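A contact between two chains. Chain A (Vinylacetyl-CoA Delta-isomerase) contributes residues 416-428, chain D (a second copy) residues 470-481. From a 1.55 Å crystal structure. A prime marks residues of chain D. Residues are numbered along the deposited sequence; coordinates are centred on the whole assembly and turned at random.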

# COMPACT_ATOMS: atom_id res chain seq x y z
N VAL A 416 34.21 2.44 14.39
CA VAL A 416 33.86 1.82 13.12
C VAL A 416 34.89 2.19 12.06
O VAL A 416 35.20 3.34 11.81
CB VAL A 416 32.46 2.23 12.66
CG1 VAL A 416 32.17 1.74 11.24
CG2 VAL A 416 31.43 1.78 13.68
N ASP A 417 35.41 1.17 11.42
CA ASP A 417 36.33 1.34 10.32
C ASP A 417 35.60 1.92 9.11
O ASP A 417 34.63 1.33 8.64
CB ASP A 417 36.87 -0.04 10.04
CG ASP A 417 38.01 -0.19 9.05
OD1 ASP A 417 38.14 0.71 8.17
OD2 ASP A 417 38.74 -1.23 9.20
N VAL A 418 36.08 3.06 8.61
CA VAL A 418 35.42 3.73 7.50
C VAL A 418 35.34 2.82 6.28
O VAL A 418 34.33 2.80 5.59
CB VAL A 418 36.06 5.10 7.18
CG1 VAL A 418 35.58 5.69 5.86
CG2 VAL A 418 35.79 6.07 8.32
N GLU A 419 36.37 1.98 6.04
CA GLU A 419 36.31 1.09 4.92
C GLU A 419 35.10 0.13 5.04
O GLU A 419 34.46 -0.22 4.05
CB GLU A 419 37.59 0.29 4.80
CG GLU A 419 37.60 -0.56 3.55
CD GLU A 419 38.89 -1.30 3.24
OE1 GLU A 419 39.97 -0.81 3.64
OE2 GLU A 419 38.80 -2.40 2.64
N ASN A 420 34.81 -0.33 6.26
CA ASN A 420 33.66 -1.20 6.45
C ASN A 420 32.34 -0.48 6.18
O ASN A 420 31.42 -1.06 5.58
CB ASN A 420 33.64 -1.84 7.83
CG ASN A 420 34.77 -2.81 8.07
OD1 ASN A 420 35.34 -3.38 7.13
ND2 ASN A 420 35.02 -3.09 9.33
N ARG A 421 32.23 0.81 6.60
CA ARG A 421 31.04 1.58 6.30
C ARG A 421 30.86 1.76 4.80
O ARG A 421 29.77 1.60 4.28
CB ARG A 421 31.10 2.87 7.08
CG ARG A 421 29.87 3.73 7.00
CD ARG A 421 29.88 4.83 8.07
NE ARG A 421 28.69 5.68 8.00
CZ ARG A 421 28.58 6.90 7.47
NH1 ARG A 421 29.66 7.52 7.00
NH2 ARG A 421 27.38 7.44 7.34
N MET A 422 31.95 2.06 4.10
CA MET A 422 31.92 2.13 2.64
C MET A 422 31.47 0.81 2.02
O MET A 422 30.64 0.80 1.11
CB MET A 422 33.25 2.57 2.05
CG MET A 422 33.63 3.94 2.49
SD MET A 422 35.17 4.58 1.83
CE MET A 422 35.01 3.90 0.17
N ARG A 423 32.04 -0.30 2.47
CA ARG A 423 31.71 -1.58 1.87
C ARG A 423 30.22 -1.90 2.03
O ARG A 423 29.59 -2.41 1.10
CB ARG A 423 32.55 -2.70 2.52
CG ARG A 423 33.97 -2.74 2.01
CD ARG A 423 34.83 -3.71 2.82
NE ARG A 423 36.18 -3.88 2.31
CZ ARG A 423 36.48 -4.53 1.20
NH1 ARG A 423 35.60 -5.29 0.59
NH2 ARG A 423 37.74 -4.51 0.78
N ILE A 424 29.65 -1.64 3.21
CA ILE A 424 28.26 -2.02 3.43
C ILE A 424 27.35 -1.10 2.59
O ILE A 424 26.36 -1.56 2.02
CB ILE A 424 27.86 -2.09 4.91
CG1 ILE A 424 26.66 -3.03 5.06
CG2 ILE A 424 27.61 -0.72 5.52
CD1 ILE A 424 27.03 -4.49 4.93
N LEU A 425 27.67 0.18 2.47
CA LEU A 425 26.92 1.07 1.60
C LEU A 425 26.93 0.61 0.14
O LEU A 425 25.89 0.60 -0.52
CB LEU A 425 27.41 2.51 1.73
CG LEU A 425 27.13 3.21 3.07
CD1 LEU A 425 28.02 4.39 3.26
CD2 LEU A 425 25.68 3.64 3.11
N ARG A 426 28.11 0.19 -0.33
CA ARG A 426 28.23 -0.35 -1.70
C ARG A 426 27.37 -1.61 -1.87
O ARG A 426 26.81 -1.83 -2.93
CB ARG A 426 29.68 -0.60 -2.10
CG ARG A 426 30.42 0.72 -2.33
CD ARG A 426 29.88 1.46 -3.53
NE ARG A 426 30.81 2.51 -3.91
CZ ARG A 426 30.43 3.76 -4.31
NH1 ARG A 426 29.19 3.96 -4.68
NH2 ARG A 426 31.34 4.71 -4.42
N LEU A 427 27.31 -2.48 -0.85
CA LEU A 427 26.46 -3.65 -0.92
C LEU A 427 25.00 -3.25 -1.14
O LEU A 427 24.29 -3.82 -2.01
CB LEU A 427 26.68 -4.62 0.23
CG LEU A 427 25.84 -5.89 0.16
CD1 LEU A 427 26.16 -6.74 -1.05
CD2 LEU A 427 26.02 -6.68 1.44
N ILE A 428 24.53 -2.28 -0.35
CA ILE A 428 23.15 -1.79 -0.49
C ILE A 428 22.92 -1.21 -1.88
O ILE A 428 21.92 -1.52 -2.52
CB ILE A 428 22.78 -0.82 0.65
CG1 ILE A 428 22.85 -1.52 1.99
CG2 ILE A 428 21.38 -0.27 0.41
CD1 ILE A 428 22.73 -0.60 3.20
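Chain D 470-481: LAKNLAGITNDV

Chain D crosses the chain A helix 418-428 almost at right angles: its helix, which enters this stretch at Leu470′, has an N-to-C direction 97° from that of chain A, and the axes approach to 9.2 Å. At its C-terminal end, Gly476′ (phi 73°, psi 30°) leaves helical geometry in a Schellman motif, Ile477′ N bonding back to Lys472′ O at 2.9 Å, and the chain continues as loop past the start of the chain A helix.

Asp417, the N-cap, accepts from Glu419 N through OD1 (3.0 Å), while its OD2 accepts from Asn479′ ND2 (3.0 Å, 152°). Asn420 ND2 donates to Asn479′ OD1 (2.8 Å, 157°), so the amide of Asn479′ is engaged at both ends. A water accepts from Asp417 N and Asn420 ND2 and donates to Asp480′ OD2. The CA atoms of Asn420 and Ile477′ lie 5.9 Å apart.

Arg423 comes closer still: Arg423 CA lies 5.5 Å from Ala475′ CA. Its NH1 donates to Ala475′ O (3.0 Å, 164°), near the guanidinium plane, while NH2 forms a salt bridge with Glu419 OE2 (3.0 Å). An ideal CB on Gly476′ would lie 2.6 Å from Arg423 NH1, a clash.

Farther along, packing is apolar: Ile424 CD1 meets Ala471′ CB at 4.0 Å, and Leu427 CD2 reaches Ala471′ CB at 3.9 Å and Ala475′ CB at 4.2 Å.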

# COMPACT_ATOMS: atom_id res chain seq x y z
N LEU D 470 25.70 -12.31 7.30
CA LEU D 470 25.53 -12.63 5.88
C LEU D 470 26.00 -11.47 5.01
O LEU D 470 26.68 -11.69 4.00
CB LEU D 470 24.10 -12.95 5.50
CG LEU D 470 23.44 -14.14 6.19
CD1 LEU D 470 21.96 -14.18 5.80
CD2 LEU D 470 24.16 -15.41 5.85
N ALA D 471 25.53 -10.27 5.37
CA ALA D 471 25.84 -9.10 4.58
C ALA D 471 27.33 -8.75 4.68
O ALA D 471 27.98 -8.46 3.66
CB ALA D 471 24.97 -7.94 5.02
N LYS D 472 27.90 -8.80 5.88
CA LYS D 472 29.32 -8.51 6.04
C LYS D 472 30.18 -9.45 5.19
O LYS D 472 31.12 -9.01 4.51
CB LYS D 472 29.73 -8.55 7.51
CG LYS D 472 29.24 -7.35 8.28
CD LYS D 472 29.56 -7.43 9.77
CE LYS D 472 29.16 -6.24 10.54
NZ LYS D 472 29.67 -6.32 11.92
N ASN D 473 29.82 -10.74 5.16
CA ASN D 473 30.51 -11.72 4.32
C ASN D 473 30.55 -11.28 2.86
O ASN D 473 31.62 -11.27 2.25
CB ASN D 473 29.83 -13.08 4.43
CG ASN D 473 30.32 -14.16 3.49
OD1 ASN D 473 29.53 -14.74 2.71
ND2 ASN D 473 31.59 -14.51 3.58
N LEU D 474 29.39 -10.89 2.33
CA LEU D 474 29.28 -10.53 0.93
C LEU D 474 29.98 -9.21 0.63
O LEU D 474 30.47 -9.05 -0.47
CB LEU D 474 27.85 -10.56 0.47
CG LEU D 474 27.30 -11.97 0.44
CD1 LEU D 474 25.79 -11.99 0.25
CD2 LEU D 474 27.99 -12.89 -0.56
N ALA D 475 30.00 -8.28 1.58
CA ALA D 475 30.63 -6.98 1.41
C ALA D 475 32.14 -7.02 1.61
O ALA D 475 32.82 -6.01 1.40
CB ALA D 475 30.04 -5.97 2.36
N GLY D 476 32.69 -8.18 2.01
CA GLY D 476 34.11 -8.31 2.31
C GLY D 476 34.55 -7.65 3.61
O GLY D 476 35.71 -7.24 3.71
N ILE D 477 33.63 -7.61 4.58
CA ILE D 477 33.90 -7.08 5.90
C ILE D 477 34.26 -8.25 6.79
O ILE D 477 33.45 -9.18 6.96
CB ILE D 477 32.70 -6.30 6.45
CG1 ILE D 477 32.43 -5.05 5.63
CG2 ILE D 477 32.91 -5.96 7.93
CD1 ILE D 477 31.06 -4.45 5.87
N THR D 478 35.46 -8.21 7.37
CA THR D 478 35.96 -9.36 8.10
C THR D 478 36.40 -9.03 9.52
O THR D 478 36.58 -9.97 10.29
CB THR D 478 37.12 -10.04 7.34
OG1 THR D 478 38.21 -9.12 7.24
CG2 THR D 478 36.70 -10.54 5.96
N ASN D 479 36.64 -7.76 9.84
CA ASN D 479 37.39 -7.44 11.05
C ASN D 479 36.51 -7.04 12.24
O ASN D 479 37.09 -6.74 13.27
CB ASN D 479 38.50 -6.42 10.79
CG ASN D 479 37.99 -5.02 10.56
OD1 ASN D 479 36.80 -4.80 10.64
ND2 ASN D 479 38.86 -4.07 10.24
N ASP D 480 35.17 -7.01 12.11
CA ASP D 480 34.32 -6.57 13.22
C ASP D 480 33.10 -7.48 13.35
O ASP D 480 32.06 -7.10 13.92
CB ASP D 480 33.86 -5.13 13.07
CG ASP D 480 32.89 -4.91 11.92
OD1 ASP D 480 32.61 -5.88 11.23
OD2 ASP D 480 32.42 -3.78 11.72
N VAL D 481 33.27 -8.72 12.90
CA VAL D 481 32.18 -9.67 12.90
C VAL D 481 31.99 -10.17 14.32
O VAL D 481 32.95 -10.56 14.98
CB VAL D 481 32.49 -10.79 11.89
CG1 VAL D 481 31.42 -11.88 11.90
CG2 VAL D 481 32.70 -10.24 10.48
O HOH W 1 34.41 -1.59 11.83
O HOH W 2 36.85 -5.63 7.44